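Local coordinates for protein NAD-dependent epimerase/dehydratase (Methanobrevibacter ruminantium, PDB 6DNT) that probably interconverts UDP-N-acetylglucosamine and its 4-epimer, as an NAD-dependent short-chain dehydrogenase/reductase-type epimerase that also binds UDP-N-acetylmuramic acid, at residues E89-A94 with V106-A111; D131-L136 with A182-Y187; V148-S153 with L186-F191. All blocks are in the same frame, centred on the assembly; numbering follows the deposited sequence.

Overall arrangement
After strands 38-42, 61-65 and 84-87 the chain enters the loop 89-94; contact 1 closes the short loop from there to the C-terminal end of strand 105-108, beside the adenosine half of NAD. Helix 122-142 follows, then strand 147-153, which pairs in parallel with 105-108. Contacts 2 and 3 both end on helix 176-195 and share Leu186 and Tyr187. Contact 3 starts later and ends later than contact 2, so their loops overlap without one enclosing the other. Contact 2 joins the two helices, and contact 3 ties the second of them to the sheet. His108 of contact 1 hydrogen-bonds Ser133 of contact 2, and Glu185 of contact 2 hydrogen-bonds Ser152 of contact 3.

Contact 1 of 3, residues E89-A94 with V106-A111; sequences EDLMDA and VFHLAA. With NAD (nicotinamide-adenine-dinucleotide), chain B; EDO (1,2-ethanediol), chain H.
Leu91 meets His108 and Ala110 through one methyl, and the adenine of NAD lies over the same leucine. Its CB is 3.9 Å from N1A of NAD. CG keeps the same distance from N1A and comes near C2A as well. Chi1 of -77° sets CG beside the backbone N, opposite the carbonyl carbon, and the nearly extended chi2 of 179° carries the branch on to the strand end. There CD1 lies 3.6 Å from CE1 of His108, approaching that ring obliquely, and 4.0 Å from CB of Ala110. Ala110 CB in turn packs on the adenine, 3.6 Å from C4A of NAD. The polar work is done beside this apolar patch. Leu91 N donates to N1A of NAD at 2.9 Å, with a fairly straight N-H...N angle of 166°. N6A of NAD donates to Asp90 OD1 at 3.0 Å. The same oxygen accepts from Met92 N through its anti lone pair, which makes an Asx turn. OD2 of Asp90 is held by Asn67. The His108 ring is held at ND1 by a hydrogen bond with Thr42. This is the adenine end of the dinucleotide site of a Rossmann fold, formed in part by the loop after strand 84-87 and the C-terminal end of strand 105-108. An acceptor on the base meets a backbone N-H, and its amino group meets a carboxylate oxygen. The pattern fits adenine and is consistent with recognition of the base by its hydrogen-bonding edge, with Leu91 and Ala110 supplying apolar packing.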
# COMPACT_ATOMS: atom_id res chain seq x y z
N GLU A 89 11.31 15.82 17.14
CA GLU A 89 10.22 16.29 16.33
C GLU A 89 9.52 15.13 15.63
O GLU A 89 10.14 14.10 15.34
CB GLU A 89 10.78 17.26 15.29
CG GLU A 89 9.75 18.14 14.62
CD GLU A 89 10.38 19.27 13.83
OE1 GLU A 89 11.61 19.24 13.58
OE2 GLU A 89 9.62 20.19 13.43
N ASP A 90 8.23 15.30 15.39
CA ASP A 90 7.46 14.37 14.58
C ASP A 90 7.90 14.48 13.13
O ASP A 90 8.08 15.60 12.61
CB ASP A 90 5.97 14.70 14.69
CG ASP A 90 5.08 13.53 14.28
OD1 ASP A 90 5.15 13.08 13.11
OD2 ASP A 90 4.36 13.02 15.16
N LEU A 91 8.07 13.34 12.44
CA LEU A 91 8.38 13.38 11.01
C LEU A 91 7.38 14.20 10.19
O LEU A 91 7.76 14.78 9.18
CB LEU A 91 8.46 11.98 10.39
CG LEU A 91 9.71 11.16 10.66
CD1 LEU A 91 9.54 9.81 9.97
CD2 LEU A 91 10.99 11.81 10.17
N MET A 92 6.12 14.24 10.63
CA MET A 92 5.09 15.01 9.91
C MET A 92 5.28 16.51 9.97
O MET A 92 4.76 17.22 9.10
CB MET A 92 3.69 14.68 10.45
CG MET A 92 3.20 13.32 10.01
SD MET A 92 2.95 13.23 8.21
CE MET A 92 1.51 14.27 8.05
N ASP A 93 5.98 16.99 10.99
CA ASP A 93 6.26 18.43 11.18
C ASP A 93 7.64 18.87 10.73
O ASP A 93 7.85 20.06 10.43
CB ASP A 93 6.10 18.79 12.66
CG ASP A 93 4.72 18.49 13.20
OD1 ASP A 93 3.73 18.59 12.45
OD2 ASP A 93 4.63 18.17 14.40
N ALA A 94 8.60 17.94 10.69
CA ALA A 94 9.99 18.28 10.46
C ALA A 94 10.22 18.78 9.04
O ALA A 94 9.55 18.36 8.10
CB ALA A 94 10.87 17.07 10.72
N VAL A 106 19.64 7.17 4.76
CA VAL A 106 18.51 7.35 5.66
C VAL A 106 18.01 5.98 6.10
O VAL A 106 17.66 5.15 5.27
CB VAL A 106 17.37 8.14 4.99
CG1 VAL A 106 16.16 8.22 5.90
CG2 VAL A 106 17.86 9.53 4.59
N PHE A 107 18.00 5.77 7.41
CA PHE A 107 17.47 4.54 8.01
C PHE A 107 16.12 4.92 8.59
O PHE A 107 16.06 5.74 9.52
CB PHE A 107 18.39 4.02 9.10
CG PHE A 107 19.75 3.66 8.60
CD1 PHE A 107 20.76 4.63 8.56
CD2 PHE A 107 20.05 2.37 8.17
CE1 PHE A 107 22.03 4.31 8.11
CE2 PHE A 107 21.32 2.05 7.72
CZ PHE A 107 22.30 3.03 7.67
N HIS A 108 15.04 4.38 8.04
CA HIS A 108 13.72 4.78 8.46
C HIS A 108 13.10 3.73 9.38
O HIS A 108 12.54 2.74 8.91
CB HIS A 108 12.83 5.07 7.25
CG HIS A 108 11.44 5.48 7.60
ND1 HIS A 108 11.15 6.28 8.69
CD2 HIS A 108 10.26 5.23 6.99
CE1 HIS A 108 9.85 6.48 8.74
NE2 HIS A 108 9.29 5.86 7.72
N LEU A 109 13.21 3.96 10.68
CA LEU A 109 12.62 3.08 11.71
C LEU A 109 11.45 3.70 12.44
O LEU A 109 10.72 2.97 13.12
CB LEU A 109 13.67 2.64 12.73
CG LEU A 109 14.86 1.93 12.09
CD1 LEU A 109 16.09 2.83 12.07
CD2 LEU A 109 15.17 0.63 12.82
N ALA A 110 11.25 5.02 12.33
CA ALA A 110 10.15 5.67 13.04
C ALA A 110 8.83 5.12 12.50
O ALA A 110 8.65 5.04 11.29
CB ALA A 110 10.19 7.20 12.89
N ALA A 111 7.95 4.71 13.41
CA ALA A 111 6.63 4.17 13.08
C ALA A 111 5.85 4.02 14.37
O ALA A 111 6.47 3.97 15.44
CB ALA A 111 6.75 2.82 12.41
PA NAD B . 10.01 1.62 18.78
O1A NAD B . 10.95 1.29 19.90
O2A NAD B . 8.65 2.12 19.12
O5B NAD B . 10.78 2.69 17.86
C5B NAD B . 10.07 3.62 17.04
C4B NAD B . 10.70 4.97 17.31
O4B NAD B . 10.10 5.93 16.43
C3B NAD B . 10.45 5.47 18.73
O3B NAD B . 11.68 5.92 19.28
C2B NAD B . 9.42 6.58 18.58
O2B NAD B . 9.51 7.64 19.55
C1B NAD B . 9.68 7.07 17.17
N9A NAD B . 8.53 7.60 16.44
C8A NAD B . 7.32 7.01 16.25
N7A NAD B . 6.53 7.77 15.46
C5A NAD B . 7.27 8.86 15.09
C6A NAD B . 7.05 10.05 14.26
N6A NAD B . 5.87 10.24 13.65
N1A NAD B . 8.08 10.95 14.15
C2A NAD B . 9.26 10.76 14.77
N3A NAD B . 9.53 9.68 15.55
C4A NAD B . 8.57 8.73 15.73
O3 NAD B . 9.86 0.36 17.80
PN NAD B . 10.96 -0.67 17.29
O1N NAD B . 12.35 -0.15 17.49
O2N NAD B . 10.61 -2.04 17.80
O5D NAD B . 10.60 -0.66 15.73
C5D NAD B . 11.45 0.03 14.81
C4D NAD B . 10.96 -0.27 13.40
O4D NAD B . 11.07 -1.68 13.16
C3D NAD B . 9.50 0.11 13.18
O3D NAD B . 9.31 0.62 11.84
C2D NAD B . 8.78 -1.20 13.35
O2D NAD B . 7.52 -1.20 12.69
C1D NAD B . 9.77 -2.17 12.77
N1N NAD B . 9.63 -3.56 13.22
C2N NAD B . 9.88 -3.91 14.50
C3N NAD B . 9.75 -5.24 14.90
C7N NAD B . 10.00 -5.69 16.32
O7N NAD B . 9.87 -6.89 16.58
N7N NAD B . 10.32 -4.84 17.29
C4N NAD B . 9.38 -6.18 13.95
C5N NAD B . 9.12 -5.80 12.64
C6N NAD B . 9.24 -4.47 12.30
C1 EDO H . 0.63 16.47 13.47
O1 EDO H . 1.16 17.35 12.48
C2 EDO H . 1.78 15.75 14.16
O2 EDO H . 2.32 16.58 15.19

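Contact 2 of 3, residues D131-L136 with A182-Y187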
# COMPACT_ATOMS: atom_id res chain seq x y z
N ASP A 131 1.83 8.35 5.75
CA ASP A 131 1.98 9.76 5.37
C ASP A 131 3.39 10.27 5.72
O ASP A 131 4.07 10.87 4.87
CB ASP A 131 0.94 10.68 6.01
CG ASP A 131 -0.49 10.35 5.62
OD1 ASP A 131 -0.74 9.63 4.62
OD2 ASP A 131 -1.40 10.85 6.33
N ALA A 132 3.85 9.99 6.93
CA ALA A 132 5.17 10.46 7.35
C ALA A 132 6.28 9.80 6.55
O ALA A 132 7.27 10.45 6.22
CB ALA A 132 5.39 10.23 8.83
N SER A 133 6.11 8.51 6.23
CA SER A 133 7.09 7.78 5.45
C SER A 133 7.18 8.40 4.05
O SER A 133 8.28 8.60 3.51
CB SER A 133 6.70 6.32 5.32
OG SER A 133 6.74 5.69 6.59
N LEU A 134 6.03 8.72 3.48
CA LEU A 134 6.02 9.32 2.14
C LEU A 134 6.71 10.67 2.14
O LEU A 134 7.51 10.97 1.23
CB LEU A 134 4.60 9.45 1.61
CG LEU A 134 4.49 10.03 0.21
CD1 LEU A 134 5.17 9.14 -0.81
CD2 LEU A 134 3.03 10.23 -0.15
N LYS A 135 6.43 11.48 3.15
CA LYS A 135 7.11 12.78 3.26
C LYS A 135 8.62 12.60 3.32
O LYS A 135 9.37 13.37 2.69
CB LYS A 135 6.62 13.59 4.47
CG LYS A 135 5.24 14.19 4.31
CD LYS A 135 4.92 15.09 5.49
CE LYS A 135 3.63 15.89 5.30
NZ LYS A 135 3.41 16.84 6.44
N LEU A 136 9.07 11.59 4.04
CA LEU A 136 10.48 11.29 4.12
C LEU A 136 11.05 10.86 2.77
O LEU A 136 12.11 11.33 2.34
CB LEU A 136 10.76 10.23 5.20
CG LEU A 136 12.21 9.79 5.41
CD1 LEU A 136 13.03 10.90 6.03
CD2 LEU A 136 12.23 8.52 6.26
N ALA A 182 3.28 -2.66 4.03
CA ALA A 182 3.22 -3.06 2.63
C ALA A 182 3.12 -1.84 1.71
O ALA A 182 3.79 -1.79 0.67
CB ALA A 182 2.08 -4.02 2.38
N SER A 183 2.29 -0.86 2.09
CA SER A 183 2.14 0.38 1.32
C SER A 183 3.47 1.11 1.18
O SER A 183 3.83 1.55 0.09
CB SER A 183 1.10 1.32 1.94
OG SER A 183 1.12 2.60 1.31
N CYS A 184 4.22 1.20 2.28
CA CYS A 184 5.54 1.82 2.24
C CYS A 184 6.48 1.09 1.28
O CYS A 184 7.23 1.75 0.54
CB CYS A 184 6.19 1.87 3.61
SG CYS A 184 5.39 3.01 4.77
N GLU A 185 6.45 -0.25 1.29
CA GLU A 185 7.28 -1.02 0.36
C GLU A 185 6.90 -0.68 -1.10
O GLU A 185 7.77 -0.56 -1.98
CB GLU A 185 7.10 -2.52 0.56
CG GLU A 185 7.68 -3.08 1.85
CD GLU A 185 7.65 -4.60 1.87
OE1 GLU A 185 7.52 -5.21 0.77
OE2 GLU A 185 7.77 -5.20 2.96
N LEU A 186 5.60 -0.57 -1.34
CA LEU A 186 5.10 -0.25 -2.68
C LEU A 186 5.50 1.16 -3.09
O LEU A 186 5.85 1.39 -4.24
CB LEU A 186 3.58 -0.40 -2.75
CG LEU A 186 3.10 -1.84 -2.57
CD1 LEU A 186 1.60 -1.88 -2.30
CD2 LEU A 186 3.49 -2.70 -3.75
N TYR A 187 5.41 2.10 -2.17
CA TYR A 187 5.88 3.45 -2.48
C TYR A 187 7.36 3.44 -2.84
O TYR A 187 7.78 4.13 -3.80
CB TYR A 187 5.62 4.42 -1.35
CG TYR A 187 4.36 5.24 -1.47
CD1 TYR A 187 4.02 5.90 -2.66
CD2 TYR A 187 3.53 5.41 -0.37
CE1 TYR A 187 2.89 6.68 -2.74
CE2 TYR A 187 2.40 6.21 -0.44
CZ TYR A 187 2.09 6.84 -1.65
OH TYR A 187 1.01 7.66 -1.75
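Leu134 and Tyr187 make the CH-pi part of this helix-helix contact. CD1 of Leu134 sits over one face of the Tyr187 ring, 3.7 Å from its centroid and only 5° off the ring normal. The other methyl, CD2, lies farther out along the ring, 3.8 Å from CZ of Tyr187 and 3.6 Å from its OH. With chi1 of -179°, CG of Leu134 stands opposite the backbone N, and the fork puts CD1 over the ring centre and CD2 toward the hydroxyl end. Van der Waals packing of a sulfur makes the second part. Cys184 SG rests against Ser133, 3.5 Å from OG and 3.6 Å from CB. No hydrogen bond crosses between 131-136 and 182-187. The polar ends are satisfied elsewhere. Ser133 OG hydrogen-bonds His108 and the carbonyl oxygen of Asn129. Tyr187 OH hydrogen-bonds Asn126 and Gln180 of the second subunit. Helices 122-142 and 176-195 thus pack side by side on one flank of the Rossmann sheet and also face the partner chain. The chemistry implies a buried, mainly van der Waals seam whose two hydroxyls are satisfied by partners outside it: one face of the tyrosine packs on its own chain, while its hydroxyl bonds across the dimer interface.

Contact 3 of 3, residues V148-S153 with L186-F191; sequences VIFSSS and LYLKSF. With NAD (nicotinamide-adenine-dinucleotide), chain B.
Leu188 and Phe150 form the close part of this contact. CD1 of Leu188 lies 3.6 Å from CB of Phe150 and 3.9 Å from its CG, so it presses on the root of the aromatic side chain. The methyl meets the ring obliquely. Chi1 of Phe150 is 175°, which swings the ring opposite the backbone N, forward and over toward Cys184 and Lys181 of the helix. Helix 176-195 covers the Rossmann sheet, where strand 147-153 runs parallel to its neighbours 105-108 and 199-208, and Lys181 in this helix binds NAD. The looser part is at the start of the strand segment. In the conformer described, CG1 of Val148 reaches CD2 of Leu188 at 4.2 Å, a tentative contact. No hydrogen bond joins 148-153 to 186-191. Ser190 OG instead donates to the carbonyl oxygen of Tyr187 at 2.8 Å, tilted 23° from the carbonyl plane, and Phe191 N shares that acceptor. Beyond Phe150 the strand makes no contact with 186-191; its end runs past the ligands. Ser152 O comes within 3.2 Å of C6N on the nicotinamide ring of NAD. Ser153 OG hydrogen-bonds the bound UDP-N-acetylmuramic acid. At the outer margin, Lys189 is partly exposed and forms a salt bridge with Glu193.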
# COMPACT_ATOMS: atom_id res chain seq x y z
N VAL A 148 17.91 4.51 0.99
CA VAL A 148 16.96 4.47 2.10
C VAL A 148 16.90 3.03 2.61
O VAL A 148 16.77 2.11 1.79
CB VAL A 148 15.55 4.87 1.62
CG1 VAL A 148 14.52 4.63 2.72
CG2 VAL A 148 15.54 6.32 1.14
N ILE A 149 16.99 2.80 3.92
CA ILE A 149 16.89 1.45 4.46
C ILE A 149 15.63 1.51 5.30
O ILE A 149 15.60 2.23 6.30
CB ILE A 149 18.14 1.05 5.26
CG1 ILE A 149 19.43 1.24 4.42
CG2 ILE A 149 18.00 -0.41 5.70
CD1 ILE A 149 19.98 2.66 4.42
N PHE A 150 14.59 0.79 4.88
CA PHE A 150 13.26 0.86 5.48
C PHE A 150 12.96 -0.38 6.33
O PHE A 150 13.20 -1.49 5.88
CB PHE A 150 12.19 0.98 4.39
CG PHE A 150 10.79 0.94 4.92
CD1 PHE A 150 10.34 1.91 5.81
CD2 PHE A 150 9.91 -0.08 4.56
CE1 PHE A 150 9.06 1.86 6.32
CE2 PHE A 150 8.62 -0.13 5.07
CZ PHE A 150 8.19 0.84 5.95
N SER A 151 12.43 -0.16 7.53
CA SER A 151 12.05 -1.22 8.45
C SER A 151 10.62 -1.67 8.14
O SER A 151 9.67 -0.98 8.47
CB SER A 151 12.11 -0.72 9.89
OG SER A 151 13.44 -0.45 10.26
N SER A 152 10.49 -2.81 7.48
CA SER A 152 9.20 -3.45 7.23
C SER A 152 9.05 -4.61 8.20
O SER A 152 9.78 -4.69 9.19
CB SER A 152 9.10 -3.90 5.77
OG SER A 152 7.78 -4.30 5.49
N SER A 153 8.11 -5.51 7.92
CA SER A 153 7.74 -6.54 8.88
C SER A 153 7.22 -7.77 8.18
O SER A 153 6.51 -7.65 7.18
CB SER A 153 6.63 -6.01 9.81
OG SER A 153 6.17 -7.03 10.67
N LEU A 186 5.60 -0.57 -1.34
CA LEU A 186 5.10 -0.25 -2.68
C LEU A 186 5.50 1.16 -3.09
O LEU A 186 5.85 1.39 -4.24
CB LEU A 186 3.58 -0.40 -2.75
CG LEU A 186 3.10 -1.84 -2.57
CD1 LEU A 186 1.60 -1.88 -2.30
CD2 LEU A 186 3.49 -2.70 -3.75
N TYR A 187 5.41 2.10 -2.17
CA TYR A 187 5.88 3.45 -2.48
C TYR A 187 7.36 3.44 -2.84
O TYR A 187 7.78 4.13 -3.80
CB TYR A 187 5.62 4.42 -1.35
CG TYR A 187 4.36 5.24 -1.47
CD1 TYR A 187 4.02 5.90 -2.66
CD2 TYR A 187 3.53 5.41 -0.37
CE1 TYR A 187 2.89 6.68 -2.74
CE2 TYR A 187 2.40 6.21 -0.44
CZ TYR A 187 2.09 6.84 -1.65
OH TYR A 187 1.01 7.66 -1.75
N LEU A 188 8.17 2.68 -2.09
CA LEU A 188 9.61 2.64 -2.39
C LEU A 188 9.87 2.09 -3.79
O LEU A 188 10.67 2.66 -4.54
CB LEU A 188 10.38 1.86 -1.33
CG LEU A 188 10.54 2.61 -0.01
CD1 LEU A 188 10.97 1.67 1.11
CD2 LEU A 188 11.51 3.77 -0.13
N LYS A 189 9.18 1.02 -4.14
CA LYS A 189 9.27 0.48 -5.51
C LYS A 189 8.92 1.58 -6.53
O LYS A 189 9.68 1.82 -7.49
CB LYS A 189 8.39 -0.76 -5.66
CG LYS A 189 8.22 -1.28 -7.08
CD LYS A 189 9.55 -1.63 -7.74
CE LYS A 189 9.31 -2.13 -9.16
NZ LYS A 189 10.57 -2.64 -9.75
N SER A 190 7.82 2.28 -6.30
CA SER A 190 7.39 3.31 -7.24
C SER A 190 8.37 4.48 -7.31
O SER A 190 8.52 5.11 -8.37
CB SER A 190 5.98 3.80 -6.93
OG SER A 190 5.93 4.70 -5.84
N PHE A 191 9.01 4.81 -6.19
CA PHE A 191 10.00 5.89 -6.16
C PHE A 191 11.30 5.48 -6.86
O PHE A 191 11.97 6.33 -7.45
CB PHE A 191 10.25 6.37 -4.72
CG PHE A 191 9.30 7.44 -4.26
CD1 PHE A 191 7.93 7.32 -4.46
CD2 PHE A 191 9.78 8.57 -3.61
CE1 PHE A 191 7.06 8.31 -4.03
CE2 PHE A 191 8.91 9.57 -3.19
CZ PHE A 191 7.55 9.44 -3.40
PA NAD B . 10.01 1.62 18.78
O1A NAD B . 10.95 1.29 19.90
O2A NAD B . 8.65 2.12 19.12
O5B NAD B . 10.78 2.69 17.86
C5B NAD B . 10.07 3.62 17.04
C4B NAD B . 10.70 4.97 17.31
O4B NAD B . 10.10 5.93 16.43
C3B NAD B . 10.45 5.47 18.73
O3B NAD B . 11.68 5.92 19.28
C2B NAD B . 9.42 6.58 18.58
O2B NAD B . 9.51 7.64 19.55
C1B NAD B . 9.68 7.07 17.17
N9A NAD B . 8.53 7.60 16.44
C8A NAD B . 7.32 7.01 16.25
N7A NAD B . 6.53 7.77 15.46
C5A NAD B . 7.27 8.86 15.09
C6A NAD B . 7.05 10.05 14.26
N6A NAD B . 5.87 10.24 13.65
N1A NAD B . 8.08 10.95 14.15
C2A NAD B . 9.26 10.76 14.77
N3A NAD B . 9.53 9.68 15.55
C4A NAD B . 8.57 8.73 15.73
O3 NAD B . 9.86 0.36 17.80
PN NAD B . 10.96 -0.67 17.29
O1N NAD B . 12.35 -0.15 17.49
O2N NAD B . 10.61 -2.04 17.80
O5D NAD B . 10.60 -0.66 15.73
C5D NAD B . 11.45 0.03 14.81
C4D NAD B . 10.96 -0.27 13.40
O4D NAD B . 11.07 -1.68 13.16
C3D NAD B . 9.50 0.11 13.18
O3D NAD B . 9.31 0.62 11.84
C2D NAD B . 8.78 -1.20 13.35
O2D NAD B . 7.52 -1.20 12.69
C1D NAD B . 9.77 -2.17 12.77
N1N NAD B . 9.63 -3.56 13.22
C2N NAD B . 9.88 -3.91 14.50
C3N NAD B . 9.75 -5.24 14.90
C7N NAD B . 10.00 -5.69 16.32
O7N NAD B . 9.87 -6.89 16.58
N7N NAD B . 10.32 -4.84 17.29
C4N NAD B . 9.38 -6.18 13.95
C5N NAD B . 9.12 -5.80 12.64
C6N NAD B . 9.24 -4.47 12.30